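Local coordinates for protein Alpha/beta hydrolase (Pectobacterium atrosepticum SCRI1043, PDB 3BDV) that probably acts as a serine hydrolase of the alpha/beta-hydrolase fold, its substrate not known, and binds calcium ions in the crystal, at residues A[28-31]-A[32-35]; A[141-144]-A[145-148]; A[168-171]-A[172-175]. All blocks are in the same frame, centred on the assembly; numbering follows the deposited sequence.

Contact 1 (A[28-31]-A[32-35]); sequences DSDD and EHWQ
H33 is the residue to follow here, because S29, D30 and Q35 all meet it where the chain turns into helix 34-41. Its backbone closes a type I beta turn that starts at D30, with H33 N donating to D30 O at 3.1 Å. At the start of the side chain, CB of H33 lies 3.4 Å from D30 OD1. The D30 side chain crosses at about a right angle, its carboxylate plane 75° from the imidazole. CG comes next, turned anti to the backbone N of H33 (chi1 -169°), which turns one face of the ring to S29; there CG meets S29 CB at 3.6 Å. S29 covers this face as a CH-pi partner, its CB 3.7 Å from the ring centroid, and its OG also sits above the middle of the ring. The opposite face is taken by W34 CD1. At the tip, CE1 is 3.3 Å from S29 OG. ND1 works in the ring plane instead: it accepts Q35 N at 3.1 Å in a nearly straight bond (161°), making H33 the N-cap of the helix. The S29 hydroxyl has its own job, donating to Q35 OE1 at 2.6 Å, in the carbonyl plane. Both ends of the buried Q35 amide are used, since its NE2 donates to V23 O at the end of strand 19-23. The turn ends the loop between strand 19-23 and helix 34-41, and as that helix sets off H33 also meets, edge to face, the ring of H81, at the end of strand 76-81 and within the presumed nucleophile elbow.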
loop_
_atom_site.group_PDB
_atom_site.type_symbol
_atom_site.label_atom_id
_atom_site.label_comp_id
_atom_site.label_asym_id
_atom_site.label_seq_id
_atom_site.Cartn_x
_atom_site.Cartn_y
_atom_site.Cartn_z
ATOM N N ASP A 28 -4.148 11.793 -5.997
ATOM C CA ASP A 28 -3.373 11.847 -4.751
ATOM C C ASP A 28 -4.258 11.572 -3.537
ATOM O O ASP A 28 -5.476 11.555 -3.626
ATOM C CB ASP A 28 -2.671 13.192 -4.601
ATOM C CG ASP A 28 -1.362 13.100 -3.835
ATOM O OD1 ASP A 28 -1.011 12.016 -3.300
ATOM O OD2 ASP A 28 -0.673 14.121 -3.775
ATOM N N SER A 29 -3.645 11.399 -2.384
ATOM C CA SER A 29 -4.386 11.227 -1.161
ATOM C C SER A 29 -4.541 12.554 -0.467
ATOM O O SER A 29 -3.563 13.211 -0.116
ATOM C CB SER A 29 -3.668 10.238 -0.265
ATOM O OG SER A 29 -3.731 8.963 -0.874
ATOM N N ASP A 30 -5.789 12.940 -0.248
ATOM C CA ASP A 30 -6.064 14.237 0.333
ATOM C C ASP A 30 -5.739 14.282 1.842
ATOM O O ASP A 30 -5.287 13.308 2.448
ATOM C CB ASP A 30 -7.515 14.646 0.028
ATOM C CG ASP A 30 -8.550 13.732 0.694
ATOM O OD1 ASP A 30 -8.191 13.006 1.623
ATOM O OD2 ASP A 30 -9.734 13.751 0.290
ATOM N N ASP A 31 -5.949 15.434 2.445
ATOM C CA ASP A 31 -5.475 15.656 3.798
ATOM C C ASP A 31 -6.067 14.738 4.835
ATOM O O ASP A 31 -5.399 14.444 5.821
ATOM C CB ASP A 31 -5.680 17.114 4.219
ATOM C CG ASP A 31 -4.522 17.993 3.809
ATOM O OD1 ASP A 31 -3.414 17.447 3.594
ATOM O OD2 ASP A 31 -4.701 19.227 3.702
ATOM N N GLU A 32 -7.298 14.282 4.622
ATOM C CA GLU A 32 -7.979 13.419 5.591
ATOM C C GLU A 32 -7.876 11.943 5.301
ATOM O O GLU A 32 -8.399 11.133 6.049
ATOM C CB GLU A 32 -9.431 13.807 5.737
ATOM C CG GLU A 32 -9.643 14.985 6.760
ATOM C CD GLU A 32 -9.049 14.703 8.173
ATOM O OE1 GLU A 32 -9.265 13.601 8.757
ATOM O OE2 GLU A 32 -8.350 15.606 8.697
ATOM N N HIS A 33 -7.207 11.610 4.201
ATOM C CA HIS A 33 -6.962 10.237 3.807
ATOM C C HIS A 33 -5.940 9.621 4.757
ATOM O O HIS A 33 -5.021 10.300 5.231
ATOM C CB HIS A 33 -6.419 10.253 2.373
ATOM C CG HIS A 33 -6.347 8.927 1.703
ATOM N ND1 HIS A 33 -5.306 8.037 1.903
ATOM C CD2 HIS A 33 -7.108 8.400 0.717
ATOM C CE1 HIS A 33 -5.483 6.990 1.118
ATOM N NE2 HIS A 33 -6.571 7.183 0.394
ATOM N N TRP A 34 -6.132 8.345 5.057
ATOM C CA TRP A 34 -5.222 7.601 5.927
ATOM C C TRP A 34 -3.758 7.731 5.566
ATOM O O TRP A 34 -2.926 7.801 6.443
ATOM C CB TRP A 34 -5.617 6.113 6.033
ATOM C CG TRP A 34 -5.677 5.351 4.741
ATOM C CD1 TRP A 34 -6.771 5.222 3.911
ATOM C CD2 TRP A 34 -4.661 4.513 4.177
ATOM N NE1 TRP A 34 -6.472 4.452 2.838
ATOM C CE2 TRP A 34 -5.174 4.013 2.955
ATOM C CE3 TRP A 34 -3.330 4.227 4.521
ATOM C CZ2 TRP A 34 -4.427 3.197 2.118
ATOM C CZ3 TRP A 34 -2.595 3.424 3.677
ATOM C CH2 TRP A 34 -3.170 2.903 2.499
ATOM N N GLN A 35 -3.404 7.728 4.296
ATOM C CA GLN A 35 -1.987 7.889 3.953
ATOM C C GLN A 35 -1.438 9.245 4.426
ATOM O O GLN A 35 -0.285 9.338 4.867
ATOM C CB GLN A 35 -1.780 7.707 2.462
ATOM C CG GLN A 35 -1.859 6.254 2.034
ATOM C CD GLN A 35 -1.713 6.087 0.535
ATOM O OE1 GLN A 35 -2.222 6.906 -0.216
ATOM N NE2 GLN A 35 -1.034 5.034 0.094
#

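Contact 2 (A[141-144]-A[145-148]); sequences FTRA and QYWA
R143 lays its guanidinium flat over the ring of Y146, the two planes only 11° apart and their centres separated by 4.3 Å. The side chains run side by side and point the same way. The stack is off-centre: NH1 of R143 comes closest, 3.6 Å from Y146 CD2, so the cation-pi contact falls toward the rim of the ring. Bends at both chi2 and chi3 (-69° and -70°) bring the guanidinium round beside the ring of Y146, three residues further on. W147, a full turn on from R143, takes quite another attitude, its indole close to perpendicular to the guanidinium, with R143 NH2 3.5 Å from W147 NE1. Their closeness is consistent with a shared acceptor: E109 takes a salt bridge from R143 NE on OE1 and a hydrogen bond from W147 NE1 on OE2. Y146 also packs on W147, its CE2 above the middle of the indole. All this belongs to helix 141-151, the crossover of the beta-alpha-beta unit that links strand 128-132 to strand 154-157 in the parallel sheet. Regular helical bonds carry it, among them Q145 N to F141 O at 2.9 Å and W147 N to R143 O at 2.9 Å. A144 and A148 are small and buried; A144 rests on A132 of the first strand and A148 on L155 of the second. F141 also reaches toward the sheet, touching both strands and stacking with H134. Around the helix from the arginine, Q145 sends an extended chain past the F141 ring, its amide inclined to that ring with CD 3.4 Å from F141 CE2.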
loop_
_atom_site.group_PDB
_atom_site.type_symbol
_atom_site.label_atom_id
_atom_site.label_comp_id
_atom_site.label_asym_id
_atom_site.label_seq_id
_atom_site.Cartn_x
_atom_site.Cartn_y
_atom_site.Cartn_z
ATOM N N PHE A 141 -15.374 -7.841 -3.485
ATOM C CA PHE A 141 -14.665 -8.666 -2.509
ATOM C C PHE A 141 -14.225 -10.018 -3.069
ATOM O O PHE A 141 -13.108 -10.487 -2.805
ATOM C CB PHE A 141 -15.498 -8.853 -1.243
ATOM C CG PHE A 141 -14.752 -9.572 -0.177
ATOM C CD1 PHE A 141 -13.783 -8.908 0.541
ATOM C CD2 PHE A 141 -14.962 -10.921 0.056
ATOM C CE1 PHE A 141 -13.033 -9.578 1.522
ATOM C CE2 PHE A 141 -14.225 -11.602 1.012
ATOM C CZ PHE A 141 -13.259 -10.933 1.741
ATOM N N THR A 142 -15.063 -10.659 -3.879
ATOM C CA THR A 142 -14.695 -11.978 -4.381
ATOM C C THR A 142 -13.516 -11.853 -5.333
ATOM O O THR A 142 -12.658 -12.730 -5.347
ATOM C CB THR A 142 -15.902 -12.764 -4.940
ATOM O OG1 THR A 142 -16.476 -12.045 -6.010
ATOM C CG2 THR A 142 -16.961 -12.956 -3.848
ATOM N N ARG A 143 -13.435 -10.751 -6.081
ATOM C CA ARG A 143 -12.286 -10.542 -6.949
ATOM C C ARG A 143 -11.046 -10.184 -6.168
ATOM O O ARG A 143 -9.932 -10.540 -6.588
ATOM C CB ARG A 143 -12.552 -9.491 -8.037
ATOM C CG ARG A 143 -13.454 -9.992 -9.111
ATOM C CD ARG A 143 -12.850 -11.056 -9.973
ATOM N NE ARG A 143 -11.795 -10.518 -10.822
ATOM C CZ ARG A 143 -11.122 -11.205 -11.727
ATOM N NH1 ARG A 143 -11.323 -12.486 -11.860
ATOM N NH2 ARG A 143 -10.211 -10.586 -12.489
ATOM N N ALA A 144 -11.217 -9.460 -5.066
ATOM C CA ALA A 144 -10.092 -9.220 -4.131
ATOM C C ALA A 144 -9.530 -10.558 -3.656
ATOM O O ALA A 144 -8.288 -10.759 -3.687
ATOM C CB ALA A 144 -10.521 -8.373 -2.919
ATOM N N GLN A 145 -10.419 -11.503 -3.322
ATOM C CA GLN A 145 -9.978 -12.851 -2.969
ATOM C C GLN A 145 -9.207 -13.558 -4.071
ATOM O O GLN A 145 -8.177 -14.215 -3.810
ATOM C CB GLN A 145 -11.131 -13.693 -2.549
ATOM C CG GLN A 145 -11.750 -13.243 -1.226
ATOM C CD GLN A 145 -12.886 -14.145 -0.827
ATOM O OE1 GLN A 145 -13.959 -14.152 -1.455
ATOM N NE2 GLN A 145 -12.651 -14.948 0.217
ATOM N N TYR A 146 -9.715 -13.430 -5.295
ATOM C CA TYR A 146 -9.033 -13.985 -6.500
ATOM C C TYR A 146 -7.627 -13.422 -6.633
ATOM O O TYR A 146 -6.621 -14.156 -6.817
ATOM C CB TYR A 146 -9.851 -13.661 -7.779
ATOM C CG TYR A 146 -9.088 -13.909 -9.056
ATOM C CD1 TYR A 146 -8.976 -15.191 -9.585
ATOM C CD2 TYR A 146 -8.457 -12.859 -9.734
ATOM C CE1 TYR A 146 -8.276 -15.413 -10.735
ATOM C CE2 TYR A 146 -7.728 -13.074 -10.892
ATOM C CZ TYR A 146 -7.631 -14.347 -11.377
ATOM O OH TYR A 146 -6.903 -14.529 -12.520
ATOM N N TRP A 147 -7.517 -12.104 -6.598
ATOM C CA TRP A 147 -6.213 -11.490 -6.762
ATOM C C TRP A 147 -5.268 -11.803 -5.594
ATOM O O TRP A 147 -4.108 -12.097 -5.820
ATOM C CB TRP A 147 -6.359 -9.992 -6.953
ATOM C CG TRP A 147 -6.879 -9.646 -8.319
ATOM C CD1 TRP A 147 -8.122 -9.194 -8.659
ATOM C CD2 TRP A 147 -6.151 -9.760 -9.531
ATOM N NE1 TRP A 147 -8.200 -9.012 -10.026
ATOM C CE2 TRP A 147 -6.991 -9.352 -10.575
ATOM C CE3 TRP A 147 -4.847 -10.148 -9.835
ATOM C CZ2 TRP A 147 -6.577 -9.368 -11.895
ATOM C CZ3 TRP A 147 -4.433 -10.117 -11.147
ATOM C CH2 TRP A 147 -5.282 -9.738 -12.160
ATOM N N ALA A 148 -5.762 -11.735 -4.369
ATOM C CA ALA A 148 -4.939 -12.035 -3.186
ATOM C C ALA A 148 -4.372 -13.458 -3.330
ATOM O O ALA A 148 -3.180 -13.657 -3.142
ATOM C CB ALA A 148 -5.750 -11.851 -1.886
#

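Contact 3 (A[168-171]-A[172-175]); sequences AGFG and PWEY
The edge of the F170 ring is driven into the face of W173, in the loop that joins the last strand of this alpha/beta-hydrolase sheet, 154-157, to the closing helix 174-185. This is a T-shaped aromatic pair: the planes stand at 89°, and the phenyl centroid is 4.8 Å from that of the five-membered ring. F170 CD2 does most of the touching, 3.5 Å from W173 CD1, while F170 CE2 reaches W173 NE1 at 3.7 Å. On the tryptophan side, CG is anti to the backbone N (chi1 -159°), which brings the indole round to the phenylalanine. Further apolar and aromatic contacts come from outside: W34 and F131 each meet W173 edge to face, and M103 and V105 of strand 99-105 also touch it.

The backbone here is unusual. A cis peptide joins F170 to G171, and G171 has a positive phi (91°), which favours glycine. P172 follows, its ring touching H37 of helix 34-41, and W173 takes the N-cap position.

The polar link across this bend is made through solvent. One water donates to G169 O at 2.7 Å and accepts from W173 N at 2.9 Å.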
loop_
_atom_site.group_PDB
_atom_site.type_symbol
_atom_site.label_atom_id
_atom_site.label_comp_id
_atom_site.label_asym_id
_atom_site.label_seq_id
_atom_site.Cartn_x
_atom_site.Cartn_y
_atom_site.Cartn_z
ATOM N N ALA A 168 -14.965 7.467 3.567
ATOM C CA ALA A 168 -15.353 6.270 4.347
ATOM C C ALA A 168 -14.903 6.259 5.826
ATOM O O ALA A 168 -15.175 5.300 6.594
ATOM C CB ALA A 168 -14.840 5.000 3.620
ATOM N N GLY A 169 -14.205 7.302 6.270
ATOM C CA GLY A 169 -13.739 7.323 7.643
ATOM C C GLY A 169 -12.303 6.884 7.854
ATOM O O GLY A 169 -11.929 6.617 8.972
ATOM N N PHE A 170 -11.519 6.821 6.789
ATOM C CA PHE A 170 -10.113 6.420 6.864
ATOM C C PHE A 170 -9.310 7.561 6.252
ATOM O O PHE A 170 -9.024 7.538 5.056
ATOM C CB PHE A 170 -9.861 5.157 6.060
ATOM C CG PHE A 170 -10.743 4.012 6.420
ATOM C CD1 PHE A 170 -11.987 3.875 5.829
ATOM C CD2 PHE A 170 -10.335 3.068 7.310
ATOM C CE1 PHE A 170 -12.817 2.847 6.164
ATOM C CE2 PHE A 170 -11.167 2.013 7.656
ATOM C CZ PHE A 170 -12.401 1.909 7.081
ATOM N N GLY A 171 -8.951 8.569 7.048
ATOM C CA GLY A 171 -9.073 8.571 8.500
ATOM C C GLY A 171 -7.814 8.046 9.134
ATOM O O GLY A 171 -6.936 7.529 8.455
ATOM N N PRO A 172 -7.716 8.158 10.455
ATOM C CA PRO A 172 -6.500 7.720 11.106
ATOM C C PRO A 172 -6.192 6.252 10.945
ATOM O O PRO A 172 -5.067 5.910 11.023
ATOM C CB PRO A 172 -6.740 8.012 12.588
ATOM C CG PRO A 172 -7.985 8.641 12.670
ATOM C CD PRO A 172 -8.697 8.693 11.414
ATOM N N TRP A 173 -7.219 5.417 10.833
ATOM C CA TRP A 173 -7.071 3.976 10.629
ATOM C C TRP A 173 -5.975 3.305 11.448
ATOM O O TRP A 173 -4.983 2.774 10.912
ATOM C CB TRP A 173 -6.894 3.667 9.130
ATOM C CG TRP A 173 -7.232 2.220 8.751
ATOM C CD1 TRP A 173 -8.122 1.370 9.355
ATOM C CD2 TRP A 173 -6.650 1.479 7.664
ATOM N NE1 TRP A 173 -8.144 0.166 8.696
ATOM C CE2 TRP A 173 -7.235 0.200 7.675
ATOM C CE3 TRP A 173 -5.717 1.792 6.671
ATOM C CZ2 TRP A 173 -6.904 -0.772 6.744
ATOM C CZ3 TRP A 173 -5.340 0.823 5.775
ATOM C CH2 TRP A 173 -5.944 -0.442 5.800
ATOM N N GLU A 174 -6.195 3.299 12.755
ATOM C CA GLU A 174 -5.288 2.630 13.660
ATOM C C GLU A 174 -5.201 1.135 13.369
ATOM O O GLU A 174 -4.117 0.542 13.555
ATOM C CB GLU A 174 -5.703 2.894 15.097
ATOM C CG GLU A 174 -5.457 4.319 15.497
ATOM C CD GLU A 174 -4.589 4.461 16.715
ATOM O OE1 GLU A 174 -4.303 3.452 17.388
ATOM O OE2 GLU A 174 -4.182 5.591 17.008
ATOM N N TYR A 175 -6.295 0.513 12.912
ATOM C CA TYR A 175 -6.248 -0.926 12.605
ATOM C C TYR A 175 -5.239 -1.212 11.495
ATOM O O TYR A 175 -4.484 -2.192 11.585
ATOM C CB TYR A 175 -7.632 -1.535 12.247
ATOM C CG TYR A 175 -7.532 -3.052 12.127
ATOM C CD1 TYR A 175 -7.414 -3.849 13.261
ATOM C CD2 TYR A 175 -7.514 -3.671 10.887
ATOM C CE1 TYR A 175 -7.294 -5.226 13.158
ATOM C CE2 TYR A 175 -7.403 -5.050 10.782
ATOM C CZ TYR A 175 -7.275 -5.813 11.913
ATOM O OH TYR A 175 -7.102 -7.182 11.790
HETATM O O HOH W 1 -10.076 5.518 10.629
#

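Overall arrangement
Contacts 1 and 3 form one neighbourhood, their centres 10 Å apart, whereas contact 2 lies, centre to centre, about 24 Å from contact 1 and 22 Å from contact 3, touching neither. Residues 32-35 and 168-171 are joined by probable backbone hydrogen bonds, E32 O to G171 N at 2.8 Å and W34 N to F170 O at 3.0 Å, so the starts of helices 34-41 and 174-185 are tied together. Contact 1 touches the presumed nucleophile elbow through Q35, and D28 bridges to R47, a residue of the calcium site. D152, a calcium ligand although no calcium is bound to it in this chain, lies about 8 Å from A148 between side chains.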